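Local atomic coordinates of Lin0012 protein (Listeria innocua, PDB entry 3K17), a protein that probably phosphorylates phosphomevalonate with ATP as a GHMP-family kinase, a step of the mevalonate pathway to isopentenyl diphosphate. Residues Y244-F247 / L248-N252; K334-N337 / E338-L342; K265-E268 / L269-S273. All coordinates share one frame; numbering follows the deposited sequence.

Contact 1: Y244-F247 / L248-N252; sequences YQHF and LTRNN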
loop_
_atom_site.group_PDB
_atom_site.type_symbol
_atom_site.label_atom_id
_atom_site.label_comp_id
_atom_site.label_asym_id
_atom_site.label_seq_id
_atom_site.Cartn_x
_atom_site.Cartn_y
_atom_site.Cartn_z
ATOM N N TYR A 244 36.681 -3.424 20.450
ATOM C CA TYR A 244 36.473 -4.269 19.281
ATOM C C TYR A 244 37.796 -4.483 18.561
ATOM O O TYR A 244 38.102 -5.592 18.126
ATOM C CB TYR A 244 35.467 -3.631 18.321
ATOM C CG TYR A 244 35.145 -4.506 17.125
ATOM C CD1 TYR A 244 34.427 -5.694 17.280
ATOM C CD2 TYR A 244 35.573 -4.159 15.844
ATOM C CE1 TYR A 244 34.144 -6.514 16.189
ATOM C CE2 TYR A 244 35.295 -4.973 14.745
ATOM C CZ TYR A 244 34.580 -6.147 14.924
ATOM O OH TYR A 244 34.292 -6.946 13.839
ATOM N N GLN A 245 38.585 -3.418 18.442
ATOM C CA GLN A 245 39.870 -3.516 17.768
ATOM C C GLN A 245 40.828 -4.405 18.557
ATOM O O GLN A 245 41.675 -5.085 17.979
ATOM C CB GLN A 245 40.482 -2.123 17.566
ATOM C CG GLN A 245 41.751 -2.132 16.726
ATOM C CD GLN A 245 41.555 -2.808 15.374
ATOM O OE1 GLN A 245 40.791 -2.333 14.527
ATOM N NE2 GLN A 245 42.246 -3.927 15.169
ATOM N N HIS A 246 40.689 -4.398 19.879
ATOM C CA HIS A 246 41.534 -5.231 20.731
ATOM C C HIS A 246 41.202 -6.678 20.417
ATOM O O HIS A 246 42.085 -7.533 20.334
ATOM C CB HIS A 246 41.251 -4.959 22.211
ATOM C CG HIS A 246 41.957 -5.898 23.140
ATOM N ND1 HIS A 246 43.332 -5.965 23.228
ATOM C CD2 HIS A 246 41.479 -6.814 24.017
ATOM C CE1 HIS A 246 43.670 -6.880 24.119
ATOM N NE2 HIS A 246 42.565 -7.409 24.612
ATOM N N PHE A 247 39.909 -6.942 20.257
ATOM C CA PHE A 247 39.432 -8.277 19.923
ATOM C C PHE A 247 40.075 -8.731 18.615
ATOM O O PHE A 247 40.691 -9.793 18.553
ATOM C CB PHE A 247 37.906 -8.273 19.774
ATOM C CG PHE A 247 37.362 -9.496 19.088
ATOM C CD1 PHE A 247 37.548 -10.761 19.633
ATOM C CD2 PHE A 247 36.677 -9.382 17.882
ATOM C CE1 PHE A 247 37.064 -11.898 18.982
ATOM C CE2 PHE A 247 36.188 -10.511 17.227
ATOM C CZ PHE A 247 36.382 -11.769 17.776
ATOM N N LEU A 248 39.936 -7.911 17.577
ATOM C CA LEU A 248 40.502 -8.230 16.268
ATOM C C LEU A 248 42.003 -8.487 16.335
ATOM O O LEU A 248 42.485 -9.531 15.899
ATOM C CB LEU A 248 40.233 -7.090 15.280
ATOM C CG LEU A 248 38.788 -6.824 14.849
ATOM C CD1 LEU A 248 38.774 -5.666 13.854
ATOM C CD2 LEU A 248 38.186 -8.078 14.217
ATOM N N THR A 249 42.740 -7.519 16.870
ATOM C CA THR A 249 44.194 -7.630 16.989
ATOM C C THR A 249 44.563 -8.927 17.684
ATOM O O THR A 249 45.425 -9.681 17.227
ATOM C CB THR A 249 44.766 -6.461 17.805
ATOM O OG1 THR A 249 44.428 -5.226 17.158
ATOM C CG2 THR A 249 46.291 -6.587 17.930
ATOM N N ARG A 250 43.898 -9.171 18.805
ATOM C CA ARG A 250 44.126 -10.374 19.589
ATOM C C ARG A 250 43.791 -11.604 18.733
ATOM O O ARG A 250 44.520 -12.597 18.730
ATOM C CB ARG A 250 43.238 -10.333 20.833
ATOM C CG ARG A 250 43.576 -11.378 21.865
ATOM C CD ARG A 250 44.750 -10.950 22.733
ATOM N NE ARG A 250 45.350 -12.115 23.370
ATOM C CZ ARG A 250 46.088 -13.004 22.720
ATOM N NH1 ARG A 250 46.320 -12.850 21.425
ATOM N NH2 ARG A 250 46.580 -14.054 23.358
ATOM N N ASN A 251 42.682 -11.525 18.003
ATOM C CA ASN A 251 42.262 -12.625 17.147
ATOM C C ASN A 251 43.312 -12.943 16.091
ATOM O O ASN A 251 43.613 -14.104 15.838
ATOM C CB ASN A 251 40.929 -12.285 16.464
ATOM C CG ASN A 251 40.592 -13.243 15.332
ATOM O OD1 ASN A 251 41.045 -13.071 14.189
ATOM N ND2 ASN A 251 39.809 -14.268 15.644
ATOM N N ASN A 252 43.873 -11.906 15.479
ATOM C CA ASN A 252 44.879 -12.101 14.442
ATOM C C ASN A 252 46.148 -12.777 14.945
ATOM O O ASN A 252 46.786 -13.535 14.208
ATOM C CB ASN A 252 45.210 -10.766 13.783
ATOM C CG ASN A 252 44.010 -10.157 13.091
ATOM O OD1 ASN A 252 43.328 -10.822 12.309
ATOM N ND2 ASN A 252 43.743 -8.891 13.373
#
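Leu-248 lies over one face of the Tyr-244 ring, one turn further along the α-helix 241-264, in an i to i+4 contact on the buried side of that helix. Its CD1 comes within 3.7 Å of Tyr-244 CE2, while CD2 stands near the CZ and OH end of the ring. With CG anti to its backbone N (chi1 -176°), the tyrosine ring is directed so that Leu-248 crosses one of its faces at a slant. On the next residue pair the exposed side of the helix is treated differently. Thr-249 suits a solvent-facing helical site, since its OG1 can turn back and donate to Gln-245 O at 2.9 Å. The same oxygen accepts the amide of Thr-249, and the two donors arrive from opposite faces of the carbonyl plane.

Further out, Tyr-244 reaches helix 226-239 with its ring and hydrogen-bonds Glu-25 through its hydroxyl, while Phe-247 packs on Ile-280 and Leu-284 of helix 267-288. Arg-250 extends away from this turn to form salt bridges with Glu-276 and Glu-253, while its CD lies near the His-246 ring. There His-246 CE1 and Arg-250 CD are 4.4 Å apart, an oblique approach.

Contact 2: K334-N337 / E338-L342; sequences KLVN and EWEKL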
loop_
_atom_site.group_PDB
_atom_site.type_symbol
_atom_site.label_atom_id
_atom_site.label_comp_id
_atom_site.label_asym_id
_atom_site.label_seq_id
_atom_site.Cartn_x
_atom_site.Cartn_y
_atom_site.Cartn_z
ATOM N N LYS A 334 35.092 -40.023 26.858
ATOM C CA LYS A 334 34.788 -39.584 28.217
ATOM C C LYS A 334 34.174 -38.191 28.150
ATOM O O LYS A 334 33.227 -37.881 28.874
ATOM C CB LYS A 334 36.059 -39.522 29.071
ATOM C CG LYS A 334 36.262 -40.703 30.017
ATOM C CD LYS A 334 36.584 -41.988 29.274
ATOM C CE LYS A 334 36.883 -43.121 30.250
ATOM N NZ LYS A 334 38.059 -42.815 31.116
ATOM N N LEU A 335 34.728 -37.350 27.279
ATOM C CA LEU A 335 34.225 -35.992 27.116
ATOM C C LEU A 335 32.784 -36.041 26.615
ATOM O O LEU A 335 31.906 -35.380 27.167
ATOM C CB LEU A 335 35.091 -35.220 26.121
ATOM C CG LEU A 335 34.632 -33.803 25.767
ATOM C CD1 LEU A 335 34.579 -32.946 27.013
ATOM C CD2 LEU A 335 35.588 -33.206 24.742
ATOM N N VAL A 336 32.555 -36.827 25.569
ATOM C CA VAL A 336 31.226 -36.979 24.991
ATOM C C VAL A 336 30.210 -37.461 26.035
ATOM O O VAL A 336 29.075 -36.989 26.066
ATOM C CB VAL A 336 31.253 -37.969 23.802
ATOM C CG1 VAL A 336 29.830 -38.344 23.383
ATOM C CG2 VAL A 336 31.984 -37.331 22.624
ATOM N N ASN A 337 30.616 -38.399 26.886
ATOM C CA ASN A 337 29.723 -38.913 27.922
ATOM C C ASN A 337 29.313 -37.783 28.866
ATOM O O ASN A 337 28.155 -37.699 29.277
ATOM C CB ASN A 337 30.402 -40.045 28.704
ATOM C CG ASN A 337 29.540 -40.565 29.849
ATOM O OD1 ASN A 337 29.608 -40.061 30.970
ATOM N ND2 ASN A 337 28.711 -41.569 29.565
ATOM N N GLU A 338 30.261 -36.915 29.206
ATOM C CA GLU A 338 29.974 -35.783 30.079
ATOM C C GLU A 338 29.005 -34.819 29.391
ATOM O O GLU A 338 28.076 -34.305 30.021
ATOM C CB GLU A 338 31.263 -35.050 30.441
ATOM C CG GLU A 338 32.144 -35.825 31.403
ATOM C CD GLU A 338 31.386 -36.251 32.650
ATOM O OE1 GLU A 338 30.792 -35.374 33.315
ATOM O OE2 GLU A 338 31.381 -37.461 32.963
ATOM N N TRP A 339 29.224 -34.581 28.099
ATOM C CA TRP A 339 28.350 -33.690 27.338
ATOM C C TRP A 339 26.914 -34.219 27.340
ATOM O O TRP A 339 25.972 -33.477 27.598
ATOM C CB TRP A 339 28.798 -33.581 25.873
ATOM C CG TRP A 339 30.022 -32.746 25.606
ATOM C CD1 TRP A 339 30.722 -31.985 26.499
ATOM C CD2 TRP A 339 30.658 -32.554 24.331
ATOM N NE1 TRP A 339 31.749 -31.327 25.860
ATOM C CE2 TRP A 339 31.732 -31.659 24.530
ATOM C CE3 TRP A 339 30.420 -33.051 23.043
ATOM C CZ2 TRP A 339 32.565 -31.249 23.487
ATOM C CZ3 TRP A 339 31.251 -32.643 22.004
ATOM C CH2 TRP A 339 32.311 -31.750 22.236
ATOM N N GLU A 340 26.761 -35.506 27.044
ATOM C CA GLU A 340 25.443 -36.119 26.953
ATOM C C GLU A 340 24.618 -36.077 28.229
ATOM O O GLU A 340 23.392 -35.988 28.170
ATOM C CB GLU A 340 25.560 -37.558 26.457
ATOM C CG GLU A 340 26.174 -37.672 25.080
ATOM C CD GLU A 340 26.212 -39.098 24.579
ATOM O OE1 GLU A 340 26.617 -39.994 25.347
ATOM O OE2 GLU A 340 25.845 -39.324 23.410
ATOM N N LYS A 341 25.277 -36.144 29.382
ATOM C CA LYS A 341 24.550 -36.085 30.641
ATOM C C LYS A 341 24.037 -34.665 30.839
ATOM O O LYS A 341 23.155 -34.415 31.666
ATOM C CB LYS A 341 25.457 -36.478 31.808
ATOM C CG LYS A 341 25.915 -37.924 31.784
ATOM C CD LYS A 341 26.785 -38.248 33.000
ATOM C CE LYS A 341 28.018 -37.346 33.062
ATOM N NZ LYS A 341 28.936 -37.691 34.194
ATOM N N LEU A 342 24.592 -33.733 30.075
ATOM C CA LEU A 342 24.183 -32.339 30.173
ATOM C C LEU A 342 23.075 -32.008 29.172
ATOM O O LEU A 342 22.569 -30.886 29.147
ATOM C CB LEU A 342 25.392 -31.426 29.943
ATOM C CG LEU A 342 26.522 -31.573 30.971
ATOM C CD1 LEU A 342 27.738 -30.738 30.550
ATOM C CD2 LEU A 342 26.020 -31.129 32.345
#
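This is a one-turn contact along the last turns of helix 329-341, whose inner side rests on strand 321-326 and helix 295-306. Leu-335 and Trp-339 form its apolar half through a CH-pi interaction: Leu-335 CG sits 4.1 Å from the centroid of the five-membered ring of Trp-339, over the face and shifted toward the rim. The two methyls divide the indole between them, with CD1 at 3.5 Å from Trp-339 NE1 and CD2 at 3.8 Å from Trp-339 CZ2. A branched leucine suits this place because it can spread across both rings. The indole N-H is used elsewhere, donating to Leu-300 O, which ties the ring to helix 295-306.

Much of the outer side is polar. Glu-338 bends back at chi2 (-53°), and its OE2 accepts a 2.7 Å hydrogen bond from Lys-341 NZ, part of a salt bridge, on the syn side, 30° out of the carboxylate plane. The amide oxygen of Asn-337 lies close by, 3.7 Å from Glu-338 OE2. Val-336 is an apolar exception: its CG1 lies against the Glu-340 carboxyl carbon, and both residues meet His-346. With a lysine ammonium against it, the Glu-338 carboxylate is probably stabilised in its charged form.

Contact 3: K265-E268 / L269-S273; sequences KDEE and LLYSS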
loop_
_atom_site.group_PDB
_atom_site.type_symbol
_atom_site.label_atom_id
_atom_site.label_comp_id
_atom_site.label_asym_id
_atom_site.label_seq_id
_atom_site.Cartn_x
_atom_site.Cartn_y
_atom_site.Cartn_z
ATOM N N LYS A 265 51.622 -29.400 12.803
ATOM C CA LYS A 265 50.992 -30.460 13.584
ATOM C C LYS A 265 51.383 -30.338 15.048
ATOM O O LYS A 265 51.650 -31.331 15.713
ATOM C CB LYS A 265 51.411 -31.832 13.054
ATOM C CG LYS A 265 51.155 -32.017 11.570
ATOM C CD LYS A 265 51.492 -33.428 11.116
ATOM C CE LYS A 265 51.367 -33.569 9.601
ATOM N NZ LYS A 265 50.005 -33.218 9.092
ATOM N N ASP A 266 51.416 -29.107 15.542
ATOM C CA ASP A 266 51.777 -28.841 16.928
ATOM C C ASP A 266 50.521 -28.945 17.792
ATOM O O ASP A 266 49.824 -27.954 18.021
ATOM C CB ASP A 266 52.379 -27.440 17.042
ATOM C CG ASP A 266 52.970 -27.164 18.412
ATOM O OD1 ASP A 266 52.367 -27.589 19.421
ATOM O OD2 ASP A 266 54.032 -26.505 18.477
ATOM N N GLU A 267 50.242 -30.150 18.272
ATOM C CA GLU A 267 49.069 -30.393 19.094
ATOM C C GLU A 267 48.939 -29.468 20.303
ATOM O O GLU A 267 47.856 -28.930 20.562
ATOM C CB GLU A 267 49.045 -31.860 19.525
ATOM C CG GLU A 267 48.779 -32.809 18.357
ATOM C CD GLU A 267 48.844 -34.274 18.742
ATOM O OE1 GLU A 267 48.414 -34.622 19.861
ATOM O OE2 GLU A 267 49.310 -35.084 17.915
ATOM N N GLU A 268 50.027 -29.263 21.041
ATOM C CA GLU A 268 49.961 -28.392 22.211
ATOM C C GLU A 268 49.618 -26.963 21.816
ATOM O O GLU A 268 48.889 -26.270 22.526
ATOM C CB GLU A 268 51.287 -28.404 22.984
ATOM C CG GLU A 268 51.581 -29.706 23.731
ATOM C CD GLU A 268 50.489 -30.083 24.724
ATOM O OE1 GLU A 268 49.976 -29.178 25.425
ATOM O OE2 GLU A 268 50.154 -31.287 24.809
ATOM N N LEU A 269 50.151 -26.519 20.685
ATOM C CA LEU A 269 49.891 -25.165 20.206
ATOM C C LEU A 269 48.436 -25.028 19.733
ATOM O O LEU A 269 47.881 -23.928 19.722
ATOM C CB LEU A 269 50.856 -24.812 19.070
ATOM C CG LEU A 269 50.731 -23.399 18.498
ATOM C CD1 LEU A 269 50.946 -22.371 19.602
ATOM C CD2 LEU A 269 51.741 -23.210 17.370
ATOM N N LEU A 270 47.829 -26.143 19.336
ATOM C CA LEU A 270 46.436 -26.122 18.901
ATOM C C LEU A 270 45.550 -25.922 20.128
ATOM O O LEU A 270 44.676 -25.051 20.133
ATOM C CB LEU A 270 46.064 -27.431 18.192
ATOM C CG LEU A 270 44.604 -27.585 17.738
ATOM C CD1 LEU A 270 44.197 -26.443 16.813
ATOM C CD2 LEU A 270 44.437 -28.918 17.047
ATOM N N TYR A 271 45.792 -26.712 21.176
ATOM C CA TYR A 271 45.006 -26.612 22.406
ATOM C C TYR A 271 45.035 -25.218 23.020
ATOM O O TYR A 271 43.992 -24.643 23.333
ATOM C CB TYR A 271 45.494 -27.620 23.457
ATOM C CG TYR A 271 45.444 -29.065 23.014
ATOM C CD1 TYR A 271 44.293 -29.601 22.432
ATOM C CD2 TYR A 271 46.550 -29.899 23.178
ATOM C CE1 TYR A 271 44.248 -30.940 22.020
ATOM C CE2 TYR A 271 46.518 -31.234 22.771
ATOM C CZ TYR A 271 45.368 -31.747 22.192
ATOM O OH TYR A 271 45.345 -33.058 21.778
ATOM N N SER A 272 46.232 -24.673 23.202
ATOM C CA SER A 272 46.361 -23.349 23.789
ATOM C C SER A 272 45.721 -22.271 22.919
ATOM O O SER A 272 45.154 -21.319 23.438
ATOM C CB SER A 272 47.839 -23.023 24.046
ATOM O OG SER A 272 48.623 -23.250 22.890
ATOM N N SER A 273 45.801 -22.420 21.600
ATOM C CA SER A 273 45.207 -21.438 20.694
ATOM C C SER A 273 43.686 -21.438 20.822
ATOM O O SER A 273 43.047 -20.383 20.828
ATOM C CB SER A 273 45.589 -21.741 19.244
ATOM O OG SER A 273 46.988 -21.675 19.060
#
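Asp-266 reaches forward to Leu-269, and its side chain can be followed outward from the backbone. CB lies 3.7 Å from Leu-269 CB. The carboxyl carbon CG comes closer to that methylene, and OD1 then accepts from Leu-269 N at 2.8 Å, the amide approaching from above the carboxylate plane. OD2, the other branch, stays beside Leu-269 CB and faces CD2 more distantly. With CG anti to the backbone N (chi1 -171°), the carboxylate is carried over the start of the helix, where this bond forms.

Asp-266 is thus the N-cap of helix 267-288, and aspartate suits the site because its short acidic arm can accept an amide N-H of the first turn, which lacks the i-4 helical carbonyl that later amides have. The negative charge would also be favoured near the positive end of the helix dipole. Immediately before it, Lys-265 ends the preceding helix 241-264 in a Schellman motif with positive phi, and its ammonium group pairs with Glu-209.

One turn on, the Tyr-271 ring lies against the backbone: Glu-267 O stands 3.1 Å above one face, offset toward the rim, and also accepts Tyr-271 N at 3.1 Å. The carboxylate of Glu-267 runs alongside the tyrosine in the same direction, its plane perpendicular to the ring. Tyr-271 OH is buried with no partner in the model, while the ring packs on Pro-213 and Phe-325. Ser-272 bends its OG back to donate to Glu-268 O at 3.1 Å, an oxygen that also receives Ser-272 N.

Overall arrangement
Each contact joins consecutive segments, so none closes a long loop; the three follow in series along the chain without nesting or crossing. Contact 1 comes first, in the early part of helix 241-264. That helix ends just before contact 3, which spans the tight junction and opens helix 267-288; the two helices pack together, and the contact centres lie about 20 Å apart. The chain then runs through helix 295-306 and strands 310-313 and 321-326 before contact 2 near the end of helix 329-341, its centre about 23 Å from that of contact 3. Strand 321-326 touches residues of both contacts 2 and 3, linking their helices to the antiparallel sheet.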